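Local atomic coordinates of polyketide biosynthesis 3-hydroxy-3-methylglutaryl-ACP synthase PksG (Bacillus subtilis, PDB entry 4YXT), a protein that catalyses the aldol condensation of an acetyl group carried by the acyl carrier protein AcpK with a beta-ketothioester intermediate of bacillaene synthesis. Residues A[15-21]-A[40-46]; A[289-294]-A[353-359]. The protein carries 1 engineered substitution. All coordinates share one frame; numbering follows the deposited sequence.

Interaction 1: A[15-21]-A[40-46]; sequences TAYLDVM and KEKAVAL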
ATOM      1  N   THR A  15     -15.193 -19.666   7.130  1.00 30.51           N
ATOM      2  CA  THR A  15     -15.566 -20.780   7.968  1.00 32.24           C
ATOM      3  C   THR A  15     -17.077 -21.031   7.777  1.00 34.15           C
ATOM      4  O   THR A  15     -17.614 -22.015   8.269  1.00 41.10           O
ATOM      5  CB  THR A  15     -15.269 -20.435   9.431  1.00 34.20           C
ATOM      6  OG1 THR A  15     -15.938 -19.234   9.743  1.00 35.89           O
ATOM      7  CG2 THR A  15     -13.844 -20.142   9.653  1.00 32.63           C
ATOM      8  N   ALA A  16     -17.767 -20.141   7.063  1.00 32.75           N
ATOM      9  CA  ALA A  16     -19.210 -20.252   6.866  1.00 32.38           C
ATOM     10  C   ALA A  16     -19.547 -19.810   5.471  1.00 32.06           C
ATOM     11  O   ALA A  16     -18.907 -18.897   4.941  1.00 36.39           O
ATOM     12  CB  ALA A  16     -19.965 -19.414   7.881  1.00 29.06           C
ATOM     13  N   TYR A  17     -20.538 -20.448   4.858  1.00 32.33           N
ATOM     14  CA  TYR A  17     -21.001 -19.999   3.543  1.00 30.05           C
ATOM     15  C   TYR A  17     -22.488 -19.906   3.480  1.00 31.00           C
ATOM     16  O   TYR A  17     -23.174 -20.286   4.442  1.00 34.47           O
ATOM     17  CB  TYR A  17     -20.487 -20.873   2.426  1.00 29.74           C
ATOM     18  CG  TYR A  17     -21.116 -22.227   2.323  1.00 32.49           C
ATOM     19  CD1 TYR A  17     -22.039 -22.490   1.321  1.00 31.34           C
ATOM     20  CD2 TYR A  17     -20.786 -23.253   3.226  1.00 31.26           C
ATOM     21  CE1 TYR A  17     -22.628 -23.735   1.196  1.00 34.07           C
ATOM     22  CE2 TYR A  17     -21.375 -24.511   3.120  1.00 33.73           C
ATOM     23  CZ  TYR A  17     -22.307 -24.735   2.093  1.00 34.84           C
ATOM     24  OH  TYR A  17     -22.912 -25.937   1.943  1.00 34.20           O
ATOM     25  N   LEU A  18     -22.974 -19.316   2.380  1.00 30.17           N
ATOM     26  CA  LEU A  18     -24.405 -19.272   2.068  1.00 31.12           C
ATOM     27  C   LEU A  18     -24.655 -19.890   0.720  1.00 31.09           C
ATOM     28  O   LEU A  18     -23.882 -19.707  -0.223  1.00 30.54           O
ATOM     29  CB  LEU A  18     -24.944 -17.846   2.092  1.00 34.71           C
ATOM     30  CG  LEU A  18     -26.470 -17.752   2.036  1.00 37.29           C
ATOM     31  CD1 LEU A  18     -27.076 -18.024   3.415  1.00 38.21           C
ATOM     32  CD2 LEU A  18     -26.894 -16.405   1.480  1.00 35.98           C
ATOM     33  N   ASP A  19     -25.724 -20.660   0.605  1.00 33.11           N
ATOM     34  CA  ASP A  19     -26.116 -21.123  -0.713  1.00 35.86           C
ATOM     35  C   ASP A  19     -26.846 -19.984  -1.415  1.00 33.78           C
ATOM     36  O   ASP A  19     -27.873 -19.508  -0.980  1.00 30.58           O
ATOM     37  CB  ASP A  19     -26.970 -22.379  -0.657  1.00 41.21           C
ATOM     38  CG  ASP A  19     -27.282 -22.922  -2.044  1.00 46.55           C
ATOM     39  OD1 ASP A  19     -26.402 -22.919  -2.941  1.00 53.69           O
ATOM     40  OD2 ASP A  19     -28.409 -23.379  -2.231  1.00 52.80           O
ATOM     41  N   VAL A  20     -26.274 -19.539  -2.510  1.00 33.13           N
ATOM     42  CA  VAL A  20     -26.714 -18.328  -3.166  1.00 38.14           C
ATOM     43  C   VAL A  20     -27.901 -18.566  -4.118  1.00 39.75           C
ATOM     44  O   VAL A  20     -28.583 -17.616  -4.490  1.00 40.24           O
ATOM     45  CB  VAL A  20     -25.471 -17.644  -3.800  1.00 37.46           C
ATOM     46  CG1 VAL A  20     -25.749 -16.955  -5.091  1.00 42.13           C
ATOM     47  CG2 VAL A  20     -24.905 -16.668  -2.784  1.00 40.77           C
ATOM     48  N   MET A  21     -28.162 -19.821  -4.477  1.00 42.54           N
ATOM     49  CA  MET A  21     -29.406 -20.174  -5.187  1.00 48.03           C
ATOM     50  C   MET A  21     -30.607 -20.092  -4.240  1.00 46.53           C
ATOM     51  O   MET A  21     -31.615 -19.482  -4.583  1.00 50.58           O
ATOM     52  CB  MET A  21     -29.316 -21.544  -5.849  1.00 51.17           C
ATOM     53  CG  MET A  21     -28.240 -21.642  -6.936  1.00 55.69           C
ATOM     54  SD  MET A  21     -26.732 -22.551  -6.480  1.00 66.72           S
ATOM     55  CE  MET A  21     -25.964 -22.714  -8.087  1.00 59.62           C
ATOM     56  N   LYS A  40     -22.604 -19.867  -6.994  1.00 36.61           N
ATOM     57  CA  LYS A  40     -23.307 -20.920  -6.227  1.00 33.30           C
ATOM     58  C   LYS A  40     -23.204 -20.719  -4.756  1.00 31.84           C
ATOM     59  O   LYS A  40     -24.150 -20.968  -4.059  1.00 29.94           O
ATOM     60  CB  LYS A  40     -22.792 -22.334  -6.560  1.00 37.11           C
ATOM     61  CG  LYS A  40     -22.569 -22.610  -8.042  1.00 36.04           C
ATOM     62  CD  LYS A  40     -21.593 -23.745  -8.254  1.00 39.02           C
ATOM     63  CE  LYS A  40     -22.266 -25.109  -8.108  1.00 40.76           C
ATOM     64  NZ  LYS A  40     -21.323 -26.216  -8.514  1.00 40.30           N
ATOM     65  N   GLU A  41     -22.048 -20.306  -4.263  1.00 29.39           N
ATOM     66  CA  GLU A  41     -21.912 -20.080  -2.863  1.00 30.19           C
ATOM     67  C   GLU A  41     -21.139 -18.803  -2.674  1.00 27.08           C
ATOM     68  O   GLU A  41     -20.391 -18.395  -3.520  1.00 21.80           O
ATOM     69  CB  GLU A  41     -21.168 -21.250  -2.196  1.00 34.23           C
ATOM     70  CG  GLU A  41     -21.772 -22.629  -2.463  1.00 39.60           C
ATOM     71  CD  GLU A  41     -20.796 -23.770  -2.209  1.00 44.29           C
ATOM     72  OE1 GLU A  41     -19.591 -23.634  -2.522  1.00 54.03           O
ATOM     73  OE2 GLU A  41     -21.225 -24.828  -1.710  1.00 49.63           O
ATOM     74  N   LYS A  42     -21.381 -18.146  -1.561  1.00 28.43           N
ATOM     75  CA  LYS A  42     -20.501 -17.074  -1.120  1.00 27.43           C
ATOM     76  C   LYS A  42     -20.078 -17.387   0.307  1.00 28.00           C
ATOM     77  O   LYS A  42     -20.918 -17.821   1.111  1.00 31.61           O
ATOM     78  CB  LYS A  42     -21.191 -15.725  -1.222  1.00 27.56           C
ATOM     79  CG  LYS A  42     -22.454 -15.541  -0.368  1.00 28.04           C
ATOM     80  CD  LYS A  42     -22.953 -14.119  -0.593  1.00 27.93           C
ATOM     81  CE  LYS A  42     -23.876 -13.651   0.520  1.00 30.02           C
ATOM     82  NZ  LYS A  42     -23.996 -12.163   0.462  1.00 31.65           N
ATOM     83  N   ALA A  43     -18.791 -17.209   0.606  1.00 25.72           N
ATOM     84  CA  ALA A  43     -18.330 -17.163   1.979  1.00 26.68           C
ATOM     85  C   ALA A  43     -18.945 -15.986   2.697  1.00 28.68           C
ATOM     86  O   ALA A  43     -19.166 -14.944   2.097  1.00 28.56           O
ATOM     87  CB  ALA A  43     -16.820 -17.030   2.002  1.00 25.73           C
ATOM     88  N   VAL A  44     -19.217 -16.130   3.994  1.00 34.98           N
ATOM     89  CA  VAL A  44     -19.743 -15.026   4.816  1.00 30.90           C
ATOM     90  C   VAL A  44     -18.877 -14.894   6.093  1.00 33.63           C
ATOM     91  O   VAL A  44     -18.814 -15.812   6.934  1.00 32.93           O
ATOM     92  CB  VAL A  44     -21.235 -15.216   5.163  1.00 36.85           C
ATOM     93  CG1 VAL A  44     -21.803 -13.987   5.894  1.00 35.98           C
ATOM     94  CG2 VAL A  44     -22.064 -15.523   3.918  1.00 36.90           C
ATOM     95  N   ALA A  45     -18.146 -13.779   6.197  1.00 31.22           N
ATOM     96  CA  ALA A  45     -17.354 -13.491   7.383  1.00 31.53           C
ATOM     97  C   ALA A  45     -18.271 -13.323   8.614  1.00 35.80           C
ATOM     98  O   ALA A  45     -19.273 -12.600   8.571  1.00 35.19           O
ATOM     99  CB  ALA A  45     -16.526 -12.224   7.188  1.00 30.22           C
ATOM    100  N   LEU A  46     -17.886 -13.980   9.704  1.00 35.06           N
ATOM    101  CA  LEU A  46     -18.569 -13.869  10.974  1.00 35.80           C
ATOM    102  C   LEU A  46     -17.964 -12.754  11.837  1.00 36.37           C
ATOM    103  O   LEU A  46     -16.821 -12.310  11.604  1.00 31.54           O
ATOM    104  CB  LEU A  46     -18.465 -15.198  11.704  1.00 38.39           C
ATOM    105  CG  LEU A  46     -18.957 -16.382  10.869  1.00 40.57           C
ATOM    106  CD1 LEU A  46     -18.137 -17.659  11.060  1.00 40.97           C
ATOM    107  CD2 LEU A  46     -20.405 -16.603  11.218  1.00 44.28           C
TER
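A16 to D19 and E41 to A43 pair as antiparallel strands of a small three-stranded sheet, separate from the large central sheet of this thiolase-superfamily enzyme; strand 16-19 is its middle strand, with strand 360-361 on its other edge. L18 and K42 form the hydrogen-bonded pair, L18 N reaching K42 O at 2.8 Å and K42 N returning to L18 O at 3.2 Å. V44 N to A16 O extends the pairing at one end. At the other, V20 N donates to K40 O just as the chain turns into helix 20-27, with D19 at its N-cap position.

One face carries L18, V20, K42 and V44. K42 CG takes the position between its own backbone N and carbonyl carbon (chi1 61°), and from there the extended lysine chain runs alongside L18, pointing the same way, while V20 CG2 comes across it at about a right angle, 3.6 Å from K42 CG. The ammonium group goes on to E165 O and the hydroxyl of Y367. V44 CG2 packs against L18 CB at 4.1 Å. On the reverse face E41 slants across the Y17 ring: its carboxylate plane is turned 59° from the ring, and OE2 approaches Y17 CE1 obliquely to 3.4 Å. The other carboxylate oxygen, OE1, is held in salt bridges by R293 and R359. Beside the start of helix 20-27, M21 and K40 lie side by side, and M21 CE presses against K40 CG at 3.4 Å, tighter than usual for two carbons.

Interaction 2: A[289-294]-A[353-359]; sequences NYCQRV and EKHLDRR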
ATOM      1  N   ASN A 289     -13.925 -22.367 -10.981  1.00 26.79           N
ATOM      2  CA  ASN A 289     -14.425 -23.303  -9.996  1.00 25.32           C
ATOM      3  C   ASN A 289     -14.474 -22.768  -8.559  1.00 26.21           C
ATOM      4  O   ASN A 289     -15.563 -22.731  -7.946  1.00 26.64           O
ATOM      5  CB  ASN A 289     -13.611 -24.581 -10.058  1.00 28.83           C
ATOM      6  CG  ASN A 289     -14.211 -25.707  -9.219  1.00 29.68           C
ATOM      7  OD1 ASN A 289     -14.319 -25.630  -8.014  1.00 26.90           O
ATOM      8  ND2 ASN A 289     -14.576 -26.763  -9.883  1.00 35.43           N
ATOM      9  N   TYR A 290     -13.345 -22.310  -8.005  1.00 25.80           N
ATOM     10  CA  TYR A 290     -13.364 -21.838  -6.592  1.00 25.78           C
ATOM     11  C   TYR A 290     -14.060 -20.486  -6.439  1.00 24.00           C
ATOM     12  O   TYR A 290     -14.707 -20.171  -5.435  1.00 20.32           O
ATOM     13  CB  TYR A 290     -11.951 -21.742  -6.021  1.00 25.49           C
ATOM     14  CG  TYR A 290     -11.209 -23.014  -5.976  1.00 28.88           C
ATOM     15  CD1 TYR A 290     -11.877 -24.244  -5.934  1.00 30.91           C
ATOM     16  CD2 TYR A 290      -9.830 -23.019  -5.971  1.00 30.23           C
ATOM     17  CE1 TYR A 290     -11.186 -25.427  -5.896  1.00 33.83           C
ATOM     18  CE2 TYR A 290      -9.118 -24.213  -5.931  1.00 31.28           C
ATOM     19  CZ  TYR A 290      -9.786 -25.423  -5.887  1.00 34.26           C
ATOM     20  OH  TYR A 290      -9.068 -26.632  -5.866  1.00 31.15           O
ATOM     21  N   CYS A 291     -13.908 -19.670  -7.453  1.00 24.32           N
ATOM     22  CA  CYS A 291     -14.548 -18.375  -7.441  1.00 24.97           C
ATOM     23  C   CYS A 291     -16.043 -18.509  -7.244  1.00 24.42           C
ATOM     24  O   CYS A 291     -16.627 -17.754  -6.496  1.00 23.33           O
ATOM     25  CB  CYS A 291     -14.211 -17.624  -8.745  1.00 27.02           C
ATOM     26  SG  CYS A 291     -12.441 -17.222  -8.816  1.00 29.96           S
ATOM     27  N   GLN A 292     -16.643 -19.500  -7.887  1.00 23.58           N
ATOM     28  CA  GLN A 292     -18.054 -19.760  -7.729  1.00 27.21           C
ATOM     29  C   GLN A 292     -18.472 -20.198  -6.342  1.00 26.15           C
ATOM     30  O   GLN A 292     -19.658 -20.238  -6.081  1.00 26.95           O
ATOM     31  CB  GLN A 292     -18.475 -20.914  -8.618  1.00 31.13           C
ATOM     32  CG  GLN A 292     -18.378 -20.639 -10.098  1.00 38.71           C
ATOM     33  CD  GLN A 292     -19.052 -21.745 -10.860  1.00 44.77           C
ATOM     34  OE1 GLN A 292     -20.280 -21.777 -10.942  1.00 52.87           O
ATOM     35  NE2 GLN A 292     -18.266 -22.691 -11.360  1.00 44.76           N
ATOM     36  N   ARG A 293     -17.532 -20.581  -5.488  1.00 23.10           N
ATOM     37  CA  ARG A 293     -17.870 -21.091  -4.178  1.00 24.25           C
ATOM     38  C   ARG A 293     -17.554 -20.123  -3.060  1.00 26.21           C
ATOM     39  O   ARG A 293     -18.076 -20.247  -1.934  1.00 23.07           O
ATOM     40  CB  ARG A 293     -17.195 -22.439  -3.967  1.00 24.16           C
ATOM     41  CG  ARG A 293     -17.549 -23.492  -5.003  1.00 25.21           C
ATOM     42  CD  ARG A 293     -16.857 -24.849  -4.738  1.00 25.80           C
ATOM     43  NE  ARG A 293     -17.315 -25.336  -3.451  1.00 24.84           N
ATOM     44  CZ  ARG A 293     -16.844 -26.373  -2.806  1.00 23.66           C
ATOM     45  NH1 ARG A 293     -15.825 -27.075  -3.274  1.00 23.18           N
ATOM     46  NH2 ARG A 293     -17.376 -26.651  -1.631  1.00 25.82           N
ATOM     47  N   VAL A 294     -16.762 -19.106  -3.391  1.00 26.54           N
ATOM     48  CA  VAL A 294     -16.414 -18.055  -2.414  1.00 26.49           C
ATOM     49  C   VAL A 294     -17.062 -16.673  -2.631  1.00 23.56           C
ATOM     50  O   VAL A 294     -17.398 -15.936  -1.688  1.00 22.77           O
ATOM     51  CB  VAL A 294     -14.872 -17.942  -2.364  1.00 27.41           C
ATOM     52  CG1 VAL A 294     -14.437 -17.167  -1.139  1.00 29.82           C
ATOM     53  CG2 VAL A 294     -14.281 -19.339  -2.250  1.00 30.84           C
ATOM     54  N   GLU A 353      -9.854 -27.421  -2.113  1.00 28.27           N
ATOM     55  CA  GLU A 353     -11.228 -27.947  -2.341  1.00 28.71           C
ATOM     56  C   GLU A 353     -11.796 -28.545  -1.081  1.00 27.91           C
ATOM     57  O   GLU A 353     -12.908 -28.220  -0.621  1.00 21.20           O
ATOM     58  CB  GLU A 353     -11.222 -29.022  -3.447  1.00 32.55           C
ATOM     59  CG  GLU A 353     -11.805 -28.542  -4.752  1.00 40.25           C
ATOM     60  CD  GLU A 353     -12.455 -29.615  -5.589  1.00 38.85           C
ATOM     61  OE1 GLU A 353     -11.783 -30.587  -5.926  1.00 48.30           O
ATOM     62  OE2 GLU A 353     -13.634 -29.467  -5.944  1.00 44.88           O
ATOM     63  N   LYS A 354     -10.991 -29.423  -0.488  1.00 31.43           N
ATOM     64  CA  LYS A 354     -11.394 -30.088   0.773  1.00 35.28           C
ATOM     65  C   LYS A 354     -11.723 -29.024   1.837  1.00 31.80           C
ATOM     66  O   LYS A 354     -12.758 -29.048   2.533  1.00 30.99           O
ATOM     67  CB  LYS A 354     -10.243 -31.003   1.179  1.00 39.61           C
ATOM     68  CG  LYS A 354     -10.475 -32.035   2.256  1.00 48.80           C
ATOM     69  CD  LYS A 354      -9.155 -32.784   2.522  1.00 50.19           C
ATOM     70  CE  LYS A 354      -8.919 -33.031   4.002  1.00 56.67           C
ATOM     71  NZ  LYS A 354      -8.838 -31.802   4.855  1.00 60.66           N
ATOM     72  N   HIS A 355     -10.887 -28.014   1.951  1.00 28.95           N
ATOM     73  CA  HIS A 355     -11.255 -26.976   2.896  1.00 27.59           C
ATOM     74  C   HIS A 355     -12.615 -26.308   2.588  1.00 26.65           C
ATOM     75  O   HIS A 355     -13.443 -26.062   3.479  1.00 22.06           O
ATOM     76  CB  HIS A 355     -10.142 -25.927   2.987  1.00 30.65           C
ATOM     77  CG  HIS A 355     -10.650 -24.593   3.400  1.00 32.90           C
ATOM     78  ND1 HIS A 355     -10.567 -23.479   2.588  1.00 36.63           N
ATOM     79  CD2 HIS A 355     -11.318 -24.207   4.507  1.00 31.68           C
ATOM     80  CE1 HIS A 355     -11.147 -22.458   3.193  1.00 31.43           C
ATOM     81  NE2 HIS A 355     -11.628 -22.877   4.347  1.00 34.51           N
ATOM     82  N   LEU A 356     -12.852 -25.972   1.316  1.00 25.45           N
ATOM     83  CA  LEU A 356     -14.109 -25.340   0.951  1.00 23.53           C
ATOM     84  C   LEU A 356     -15.313 -26.276   1.242  1.00 27.14           C
ATOM     85  O   LEU A 356     -16.394 -25.826   1.709  1.00 22.27           O
ATOM     86  CB  LEU A 356     -14.099 -24.966  -0.522  1.00 22.37           C
ATOM     87  CG  LEU A 356     -13.070 -23.900  -0.958  1.00 21.49           C
ATOM     88  CD1 LEU A 356     -13.050 -23.750  -2.460  1.00 21.51           C
ATOM     89  CD2 LEU A 356     -13.361 -22.583  -0.319  1.00 19.16           C
ATOM     90  N   ASP A 357     -15.132 -27.573   0.971  1.00 25.94           N
ATOM     91  CA  ASP A 357     -16.175 -28.537   1.373  1.00 29.14           C
ATOM     92  C   ASP A 357     -16.526 -28.533   2.889  1.00 29.37           C
ATOM     93  O   ASP A 357     -17.619 -28.956   3.231  1.00 29.21           O
ATOM     94  CB  ASP A 357     -15.819 -29.971   0.984  1.00 28.29           C
ATOM     95  CG  ASP A 357     -15.546 -30.142  -0.486  1.00 30.27           C
ATOM     96  OD1 ASP A 357     -16.094 -29.377  -1.323  1.00 33.87           O
ATOM     97  OD2 ASP A 357     -14.754 -31.050  -0.801  1.00 23.12           O
ATOM     98  N   ARG A 358     -15.635 -28.075   3.791  1.00 30.25           N
ATOM     99  CA  ARG A 358     -15.910 -28.202   5.246  1.00 31.63           C
ATOM    100  C   ARG A 358     -16.469 -26.988   5.900  1.00 32.99           C
ATOM    101  O   ARG A 358     -16.553 -26.949   7.125  1.00 38.25           O
ATOM    102  CB  ARG A 358     -14.686 -28.646   6.053  1.00 35.44           C
ATOM    103  CG  ARG A 358     -13.660 -29.418   5.244  1.00 39.88           C
ATOM    104  CD  ARG A 358     -13.157 -30.686   5.925  1.00 46.93           C
ATOM    105  NE  ARG A 358     -12.940 -31.755   4.945  1.00 54.17           N
ATOM    106  CZ  ARG A 358     -12.321 -32.909   5.198  1.00 69.99           C
ATOM    107  NH1 ARG A 358     -11.819 -33.174   6.398  1.00 76.84           N
ATOM    108  NH2 ARG A 358     -12.193 -33.813   4.234  1.00 74.57           N
ATOM    109  N   ARG A 359     -16.874 -25.984   5.135  1.00 29.67           N
ATOM    110  CA  ARG A 359     -17.412 -24.787   5.766  1.00 29.44           C
ATOM    111  C   ARG A 359     -18.826 -25.032   6.205  1.00 29.39           C
ATOM    112  O   ARG A 359     -19.528 -25.884   5.635  1.00 28.20           O
ATOM    113  CB  ARG A 359     -17.375 -23.578   4.809  1.00 28.08           C
ATOM    114  CG  ARG A 359     -15.998 -23.221   4.299  1.00 26.30           C
ATOM    115  CD  ARG A 359     -16.073 -22.211   3.165  1.00 24.42           C
ATOM    116  NE  ARG A 359     -16.691 -22.811   1.969  1.00 23.62           N
ATOM    117  CZ  ARG A 359     -17.041 -22.150   0.867  1.00 23.53           C
ATOM    118  NH1 ARG A 359     -16.795 -20.827   0.771  1.00 23.59           N
ATOM    119  NH2 ARG A 359     -17.629 -22.815  -0.161  1.00 20.95           N
TER
HETATM  120  O   HOH W   1     -18.773 -25.330  -0.030  1.00 26.57           O
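With CG beside its backbone N (chi1 -58°) and a bend at chi3 (62°), R293 carries its guanidinium across the last turn of helix 352-357. R359, likewise bent at chi3 (-68°), reaches back toward the R293 backbone. R293 meets D357 end-on: NH1 and NH2 both donate to OD1, each at 3.0 Å. NH2 uses the anti lone pair of that oxygen, whereas NH1 comes from the syn side, out of the carboxylate plane. L356 CB lies over one face of the same guanidinium.

R359 repeats the end-on grip on a neutral acceptor. Its NH1 and NH2 both bond R293 O, at 3.0 Å and 3.2 Å, from one face of the carbonyl plane, and its NE bonds L356 O, which fixes the rotation of the group. L356 CD2 sits over the centre of its guanidinium. A water accepts from R359 NH2 and donates to L356 O. The shared E41 carboxylate probably offsets the arginines' like charges.

Beside these polar groups, Y290 CD1 packs on L356 CD1 at 3.7 Å, and E353 CG meets the ring edge at Y290 CE1, 3.4 Å away. The Y290 hydroxyl bonds D311 of helix 301-312. V294 CG2 touches L356 CD2 at 3.9 Å. R293 and R359 thus join two short helices of the HMG-CoA synthase C-terminal family region, with V294 about 12 Å, between side chains, from H250, a proton donor/acceptor by similarity.

In the fold
From the N terminus, interaction 1 comes first: 15-21 and 40-46 pair across a connection of 18 residues, mostly helical, closing a short loop in the N-terminal family region. The chain then runs through most of the central sheet before 289-294, and interaction 2 closes a second loop of 58 residues, containing helix 301-312 and the adjacent strands 319-327 and 331-339. The loops are in series, neither nesting nor crossing, yet interactions 1 and 2 touch in space. A43 N probably bonds V294 O, and Y17 packs on R359, just before strand 360-361. That strand, following interaction 2 directly, joins the small sheet beside strand 16-19, so the two family regions share it.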